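Local coordinates for extracellular solute-binding protein family 5 (Brucella melitensis, PDB 4ONY) that probably captures peptides or related solutes in the periplasm and hands them to an ABC transporter for import, at residues G381-R384 against E385-N389; P522-D525 against A526-A530. All blocks are in the same frame, centred on the assembly; numbering follows the deposited sequence.

Contact 1 of 2, residues G381-R384 against E385-N389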
loop_
_atom_site.group_PDB
_atom_site.type_symbol
_atom_site.label_atom_id
_atom_site.label_comp_id
_atom_site.label_asym_id
_atom_site.label_seq_id
_atom_site.Cartn_x
_atom_site.Cartn_y
_atom_site.Cartn_z
ATOM N N GLY A 381 18.422 -10.146 23.309
ATOM C CA GLY A 381 18.427 -11.260 22.353
ATOM C C GLY A 381 17.700 -11.039 21.030
ATOM O O GLY A 381 17.755 -11.899 20.132
ATOM N N ALA A 382 17.047 -9.886 20.903
ATOM C CA ALA A 382 16.001 -9.638 19.925
ATOM C C ALA A 382 16.488 -9.439 18.489
ATOM O O ALA A 382 15.745 -9.718 17.547
ATOM C CB ALA A 382 15.179 -8.458 20.348
ATOM N N VAL A 383 17.726 -8.955 18.341
ATOM C CA VAL A 383 18.298 -8.703 17.068
ATOM C C VAL A 383 19.641 -9.427 16.941
ATOM O O VAL A 383 20.462 -9.386 17.833
ATOM C CB VAL A 383 18.514 -7.194 16.867
ATOM C CG1 VAL A 383 19.161 -6.959 15.509
ATOM C CG2 VAL A 383 17.182 -6.477 16.996
ATOM N N ARG A 384 19.800 -10.132 15.835
ATOM C CA ARG A 384 20.983 -10.923 15.569
ATOM C C ARG A 384 22.106 -9.925 15.239
ATOM O O ARG A 384 21.854 -8.858 14.637
ATOM C CB ARG A 384 20.661 -11.794 14.345
ATOM C CG ARG A 384 21.422 -13.072 14.185
ATOM C CD ARG A 384 20.659 -14.101 13.356
ATOM N NE ARG A 384 20.354 -13.598 12.020
ATOM C CZ ARG A 384 19.191 -13.768 11.395
ATOM N NH1 ARG A 384 18.169 -14.411 11.977
ATOM N NH2 ARG A 384 19.026 -13.246 10.180
ATOM N N GLU A 385 23.318 -10.250 15.642
ATOM C CA GLU A 385 24.452 -9.406 15.390
ATOM C C GLU A 385 24.574 -8.962 13.912
ATOM O O GLU A 385 24.847 -7.776 13.637
ATOM C CB GLU A 385 25.769 -10.104 15.822
ATOM C CG GLU A 385 26.982 -9.261 15.496
ATOM C CD GLU A 385 28.313 -9.863 15.953
ATOM O OE1 GLU A 385 28.796 -10.873 15.357
ATOM O OE2 GLU A 385 28.898 -9.263 16.868
ATOM N N ASP A 386 24.449 -9.898 12.972
ATOM C CA ASP A 386 24.569 -9.513 11.534
ATOM C C ASP A 386 23.470 -8.525 11.102
ATOM O O ASP A 386 23.708 -7.595 10.339
ATOM C CB ASP A 386 24.679 -10.727 10.563
ATOM C CG ASP A 386 23.484 -11.729 10.649
ATOM O OD1 ASP A 386 22.513 -11.568 11.444
ATOM O OD2 ASP A 386 23.553 -12.717 9.877
ATOM N N VAL A 387 22.292 -8.684 11.657
ATOM C CA VAL A 387 21.184 -7.764 11.331
ATOM C C VAL A 387 21.440 -6.391 11.976
ATOM O O VAL A 387 21.128 -5.366 11.377
ATOM C CB VAL A 387 19.825 -8.349 11.761
ATOM C CG1 VAL A 387 18.680 -7.370 11.570
ATOM C CG2 VAL A 387 19.514 -9.626 10.982
ATOM N N MET A 388 21.965 -6.382 13.187
ATOM C CA MET A 388 22.225 -5.149 13.902
ATOM C C MET A 388 23.326 -4.340 13.218
ATOM O O MET A 388 23.226 -3.097 13.160
ATOM C CB MET A 388 22.629 -5.442 15.338
ATOM C CG MET A 388 22.855 -4.223 16.234
ATOM S SD MET A 388 21.277 -3.586 16.794
ATOM C CE MET A 388 20.999 -4.722 18.161
ATOM N N ASN A 389 24.344 -5.019 12.684
ATOM C CA ASN A 389 25.482 -4.330 12.041
ATOM C C ASN A 389 25.287 -4.066 10.550
ATOM O O ASN A 389 26.123 -3.442 9.929
ATOM C CB ASN A 389 26.864 -4.995 12.329
ATOM C CG ASN A 389 27.032 -6.396 11.725
ATOM O OD1 ASN A 389 26.413 -6.745 10.738
ATOM N ND2 ASN A 389 27.939 -7.179 12.305
#

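Contact 2 of 2, residues P522-D525 against A526-A530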
loop_
_atom_site.group_PDB
_atom_site.type_symbol
_atom_site.label_atom_id
_atom_site.label_comp_id
_atom_site.label_asym_id
_atom_site.label_seq_id
_atom_site.Cartn_x
_atom_site.Cartn_y
_atom_site.Cartn_z
ATOM N N PRO A 522 7.863 -8.955 23.432
ATOM C CA PRO A 522 7.890 -7.584 23.940
ATOM C C PRO A 522 8.794 -6.630 23.146
ATOM O O PRO A 522 8.575 -5.428 23.195
ATOM C CB PRO A 522 8.423 -7.753 25.366
ATOM C CG PRO A 522 8.127 -9.192 25.738
ATOM C CD PRO A 522 8.179 -9.976 24.458
ATOM N N ALA A 523 9.842 -7.118 22.484
ATOM C CA ALA A 523 10.696 -6.197 21.694
ATOM C C ALA A 523 9.920 -5.652 20.512
ATOM O O ALA A 523 10.052 -4.475 20.154
ATOM C CB ALA A 523 11.981 -6.875 21.241
ATOM N N VAL A 524 9.105 -6.501 19.886
ATOM C CA VAL A 524 8.285 -6.059 18.757
ATOM C C VAL A 524 7.310 -5.014 19.267
ATOM O O VAL A 524 7.171 -3.934 18.688
ATOM C CB VAL A 524 7.515 -7.240 18.110
ATOM C CG1 VAL A 524 6.418 -6.729 17.181
ATOM C CG2 VAL A 524 8.453 -8.205 17.386
ATOM N N ASP A 525 6.600 -5.341 20.344
ATOM C CA ASP A 525 5.637 -4.399 20.894
ATOM C C ASP A 525 6.292 -3.066 21.204
ATOM O O ASP A 525 5.725 -2.008 20.909
ATOM C CB ASP A 525 4.961 -4.939 22.140
ATOM C CG ASP A 525 4.106 -6.198 21.871
ATOM O OD1 ASP A 525 3.844 -6.596 20.739
ATOM O OD2 ASP A 525 3.695 -6.832 22.841
ATOM N N ALA A 526 7.479 -3.099 21.795
ATOM C CA ALA A 526 8.191 -1.860 22.159
ATOM C C ALA A 526 8.597 -1.015 20.930
ATOM O O ALA A 526 8.542 0.219 20.979
ATOM C CB ALA A 526 9.425 -2.170 22.990
ATOM N N MET A 527 8.992 -1.659 19.826
ATOM C CA MET A 527 9.340 -0.889 18.618
ATOM C C MET A 527 8.095 -0.257 17.965
ATOM O O MET A 527 8.175 0.821 17.432
ATOM C CB MET A 527 10.116 -1.752 17.607
ATOM C CG MET A 527 11.485 -2.242 18.105
ATOM S SD MET A 527 12.568 -1.059 18.951
ATOM C CE MET A 527 12.129 -1.323 20.654
ATOM N N ILE A 528 6.947 -0.938 18.039
ATOM C CA ILE A 528 5.688 -0.370 17.549
ATOM C C ILE A 528 5.335 0.872 18.420
ATOM O O ILE A 528 4.957 1.951 17.878
ATOM C CB ILE A 528 4.532 -1.378 17.542
ATOM C CG1 ILE A 528 4.808 -2.496 16.540
ATOM C CG2 ILE A 528 3.188 -0.697 17.187
ATOM C CD1 ILE A 528 3.857 -3.689 16.686
ATOM N N GLU A 529 5.477 0.735 19.726
ATOM C CA GLU A 529 5.245 1.896 20.603
ATOM C C GLU A 529 6.151 3.061 20.218
ATOM O O GLU A 529 5.703 4.185 20.152
ATOM C CB GLU A 529 5.445 1.552 22.077
ATOM C CG GLU A 529 4.424 0.566 22.595
ATOM C CD GLU A 529 4.785 -0.040 23.930
ATOM O OE1 GLU A 529 5.521 0.657 24.710
ATOM O OE2 GLU A 529 4.295 -1.179 24.180
ATOM N N ALA A 530 7.430 2.764 19.968
ATOM C CA ALA A 530 8.388 3.790 19.646
ATOM C C ALA A 530 8.051 4.464 18.325
ATOM O O ALA A 530 8.130 5.667 18.233
ATOM C CB ALA A 530 9.790 3.208 19.587
#

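Contact 1 of 2, residues G381-R384 against E385-N389
Val383 lays its CG1 branch over the backbone and CB of Met388, while the methyl end of that methionine folds back to meet it. The branch stands anti to the backbone N, which directs it at the first turn of helix 385-389, and Val383 CG1 comes within 3.7 Å of Met388 N. Val383 CG1 also lies 4.0 Å from Val387 CG1. Bends at both chi2 and chi3 curl the Met388 chain so that Met388 CE reaches Val383 CB at 3.7 Å, the two side chains meeting at about a right angle. Leu376 of helix 370-376 touches both residues, and Val550 of helix 537-553 covers Val383 further.

Arg384 occupies the N-cap position, the last residue before the helix, and its carbonyl opens the helical bonding: Met388 N donates to Arg384 O over 2.9 Å. The side chain of Arg384 reaches forward along the chain to Asp386. Arg384 NE donates to Asp386 OD1 at 3.0 Å, with an N-H...O angle of 152°, in a salt bridge that joins residues only two positions apart. OD1 receives NE through its syn lone pair and is slightly tilted from the guanidinium plane, whereas the carboxylate plane is turned 71° from that of the guanidinium, so the pair shares a single bond instead of a flat two-pronged one. Asp386 can reach because its CG sits between the backbone N and carbonyl carbon (chi1 58°), tipping the acid toward the Arg384 side chain. Beyond NE, Arg384 NH2 passes obliquely by Val387 CG2 at 3.7 Å, and NH1 forms a second salt bridge, to Asp555. With acids at two of its nitrogens, the guanidinium has its rotation restricted, and Trp392 touches both Arg384 and Asp386.

Contact 2 of 2, residues P522-D525 against A526-A530
Val524 and Ile528, one turn apart on helix 522-533, lie side by side and point the same way, with Val524 CG1 4.0 Å from Ile528 CD1. The buried side of the helix is close-packed beyond this pair. Ile528 CG1, placed anti to the carbonyl carbon (chi1 -65°), runs back over the preceding turn to within 3.5 Å of Val524 O. Met527 likewise sends CG to 3.4 Å from Ala523 O, then bends at chi2 and chi3, and it packs on Leu547 of helix 537-553 and Leu376 of helix 370-376. Val524 rests on Val550 and Trp503, so this amphipathic helix is held between neighbouring helices.

On the solvent side the looseness is confined to the acid ends. Glu529 is exposed, yet Glu529 CG still lies 3.3 Å from Asp525 O; only the carboxylates stay apart, with Asp525 OD2 and Glu529 OE2 separated by 5.8 Å. Trp500 touches both acidic side chains, and Asp525 OD2 is engaged by a hydrogen bond with Ser505.

Regular backbone bonds run through both sides, from Ala526 N to Pro522 O at 2.9 Å through to Glu529 N to Asp525 O at 3.0 Å. The like charges of the two acids probably disfavour a closer approach. Cohesion rests on the four i to i+4 main-chain bonds and the apolar Val524-Ile528 contact.

Contact 1 closes well before contact 2 opens along the chain, and their centres lie about 16 Å apart on the same side of the chain's centre. They meet directly where Ala382 CB packs against Ala523 CB at 3.7 Å, joining the loop before helix 385-389 to the start of helix 522-533. Two residues touch both contacts: Val550 of helix 537-553 meets Val383 and Val524, and Leu376 of helix 370-376 meets Val383, Met388 and Met527. The ether bound in this crystal is lined by other residues, among them Arg226 and Tyr256, none of which belongs to either contact.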